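Local coordinates for protein putative uronate isomerase (Thermotoga maritima, PDB 4NAR) that is of uncertain function but may act as a lactate racemase, at residues A[26-31]-A[141-146]. Numbering follows the deposited sequence.
Sequences LGKVKK and DFDAIF
Two successive backbone amides converge on OD1 of D143, a carboxylate oxygen that thereby ties down the loop facing it. The K30 amide N lies 3.1 Å from D143 OD1 in a nearly straight bond (171° at the hydrogen), approaching on the anti side and 24° out of the carboxylate plane; the K31 amide adds a weak second bond at 3.3 Å from its N to the same OD1. The first torsion of D143 (chi1 -66°) sets CG beside the backbone N, anti to the carbonyl carbon, and the D143 amide N completes the exchange by donating to K31 O at 2.8 Å. One aspartate, just before strand 144-150, thus binds its partner segment through both side chain and main chain. The other oxygen, OD2, faces the extended side chain of K28, which crosses D143 at about a right angle; K28 NZ makes a long salt bridge with it, from a poorly ordered chain.

K31 makes a second set of contacts, with D141 and F142. Its chain bends at chi2 and chi3, CD packs obliquely against CE1 of the F142 ring at 3.7 Å, and NZ reaches the syn lone pair of D141 OD1 at 2.9 Å. NZ also lies off-centre over the F142 ring, 5.0 Å from its centroid, a cation-pi contact. An alanine in place of K31 would probably leave the D141 carboxylate without this cation and the F142 ring without the CD contact at CE1.

Deeper in, L26 and F146 meet tip to tip, CD2 approaching the ring edge near its plane. The loop 26-30 links helix 12-24 to strand 31-36, whose parallel neighbour, strand 144-150, pairs with it through A144, F146 and L33; F219 of strand 217-227 and helix 45-58 also pack against F146.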
loop_
_atom_site.group_PDB
_atom_site.type_symbol
_atom_site.label_atom_id
_atom_site.label_comp_id
_atom_site.label_asym_id
_atom_site.label_seq_id
_atom_site.Cartn_x
_atom_site.Cartn_y
_atom_site.Cartn_z
ATOM N N LEU A 26 -25.185 3.024 -16.108
ATOM C CA LEU A 26 -24.677 4.373 -16.357
ATOM C C LEU A 26 -25.517 5.042 -17.431
ATOM O O LEU A 26 -25.830 4.425 -18.448
ATOM C CB LEU A 26 -23.218 4.358 -16.804
ATOM C CG LEU A 26 -22.156 4.561 -15.724
ATOM C CD1 LEU A 26 -22.710 5.337 -14.526
ATOM C CD2 LEU A 26 -21.571 3.222 -15.293
ATOM N N GLY A 27 -25.871 6.306 -17.211
ATOM C CA GLY A 27 -26.773 7.012 -18.105
ATOM C C GLY A 27 -26.074 7.787 -19.207
ATOM O O GLY A 27 -26.373 7.622 -20.398
ATOM N N LYS A 28 -25.148 8.649 -18.800
ATOM C CA LYS A 28 -24.352 9.436 -19.733
ATOM C C LYS A 28 -22.874 9.083 -19.591
ATOM O O LYS A 28 -22.327 9.124 -18.482
ATOM C CB LYS A 28 -24.537 10.935 -19.462
ATOM C CG LYS A 28 -23.551 11.835 -20.226
ATOM C CD LYS A 28 -23.550 13.259 -19.682
ATOM C CE LYS A 28 -22.765 14.195 -20.592
ATOM N NZ LYS A 28 -22.700 15.596 -20.065
ATOM N N VAL A 29 -22.221 8.732 -20.696
ATOM C CA VAL A 29 -20.769 8.601 -20.654
ATOM C C VAL A 29 -20.091 9.143 -21.894
ATOM O O VAL A 29 -20.106 8.510 -22.953
ATOM C CB VAL A 29 -20.314 7.147 -20.440
ATOM C CG1 VAL A 29 -20.153 6.854 -18.955
ATOM C CG2 VAL A 29 -21.294 6.176 -21.093
ATOM N N LYS A 30 -19.508 10.327 -21.765
ATOM C CA LYS A 30 -18.556 10.783 -22.766
ATOM C C LYS A 30 -17.165 10.826 -22.137
ATOM O O LYS A 30 -16.221 10.310 -22.720
ATOM C CB LYS A 30 -18.962 12.125 -23.406
ATOM C CG LYS A 30 -19.879 12.977 -22.556
ATOM C CD LYS A 30 -20.502 14.130 -23.351
ATOM C CE LYS A 30 -19.508 15.259 -23.608
ATOM N NZ LYS A 30 -20.099 16.610 -23.331
ATOM N N LYS A 31 -17.066 11.396 -20.933
ATOM C CA LYS A 31 -15.801 11.528 -20.198
ATOM C C LYS A 31 -15.803 10.670 -18.918
ATOM O O LYS A 31 -16.660 10.840 -18.039
ATOM C CB LYS A 31 -15.571 12.995 -19.816
ATOM C CG LYS A 31 -14.589 13.774 -20.677
ATOM C CD LYS A 31 -13.512 14.378 -19.771
ATOM C CE LYS A 31 -13.082 15.778 -20.193
ATOM N NZ LYS A 31 -12.079 16.319 -19.211
ATOM N N ASP A 141 -14.751 17.676 -15.145
ATOM C CA ASP A 141 -16.064 17.291 -15.672
ATOM C C ASP A 141 -16.173 15.810 -16.070
ATOM O O ASP A 141 -16.381 15.490 -17.244
ATOM C CB ASP A 141 -16.460 18.197 -16.854
ATOM C CG ASP A 141 -15.395 18.228 -17.968
ATOM O OD1 ASP A 141 -14.323 17.595 -17.808
ATOM O OD2 ASP A 141 -15.627 18.900 -19.007
ATOM N N PHE A 142 -16.049 14.900 -15.108
ATOM C CA PHE A 142 -16.234 13.482 -15.424
ATOM C C PHE A 142 -17.663 13.027 -15.170
ATOM O O PHE A 142 -18.324 13.508 -14.252
ATOM C CB PHE A 142 -15.235 12.587 -14.675
ATOM C CG PHE A 142 -13.824 12.715 -15.176
ATOM C CD1 PHE A 142 -13.479 12.247 -16.447
ATOM C CD2 PHE A 142 -12.845 13.328 -14.393
ATOM C CE1 PHE A 142 -12.176 12.385 -16.935
ATOM C CE2 PHE A 142 -11.525 13.472 -14.868
ATOM C CZ PHE A 142 -11.191 12.999 -16.141
ATOM N N ASP A 143 -18.142 12.107 -15.999
ATOM C CA ASP A 143 -19.481 11.563 -15.817
ATOM C C ASP A 143 -19.444 10.398 -14.835
ATOM O O ASP A 143 -20.429 10.117 -14.148
ATOM C CB ASP A 143 -20.067 11.117 -17.158
ATOM C CG ASP A 143 -20.316 12.280 -18.100
ATOM O OD1 ASP A 143 -19.857 12.205 -19.268
ATOM O OD2 ASP A 143 -20.969 13.266 -17.671
ATOM N N ALA A 144 -18.308 9.712 -14.783
ATOM C CA ALA A 144 -18.124 8.634 -13.827
ATOM C C ALA A 144 -16.653 8.477 -13.506
ATOM O O ALA A 144 -15.780 8.708 -14.359
ATOM C CB ALA A 144 -18.702 7.323 -14.347
ATOM N N ILE A 145 -16.388 8.107 -12.256
ATOM C CA ILE A 145 -15.039 7.813 -11.818
ATOM C C ILE A 145 -15.036 6.416 -11.222
ATOM O O ILE A 145 -15.812 6.118 -10.306
ATOM C CB ILE A 145 -14.561 8.807 -10.770
ATOM C CG1 ILE A 145 -14.744 10.236 -11.283
ATOM C CG2 ILE A 145 -13.095 8.540 -10.445
ATOM C CD1 ILE A 145 -14.145 11.302 -10.371
ATOM N N PHE A 146 -14.162 5.564 -11.747
ATOM C CA PHE A 146 -14.096 4.172 -11.338
ATOM C C PHE A 146 -12.796 3.954 -10.615
ATOM O O PHE A 146 -11.725 4.182 -11.167
ATOM C CB PHE A 146 -14.146 3.282 -12.572
ATOM C CG PHE A 146 -15.335 3.550 -13.450
ATOM C CD1 PHE A 146 -15.219 4.373 -14.558
ATOM C CD2 PHE A 146 -16.579 2.989 -13.155
ATOM C CE1 PHE A 146 -16.322 4.628 -15.374
ATOM C CE2 PHE A 146 -17.680 3.241 -13.957
ATOM C CZ PHE A 146 -17.551 4.060 -15.074
#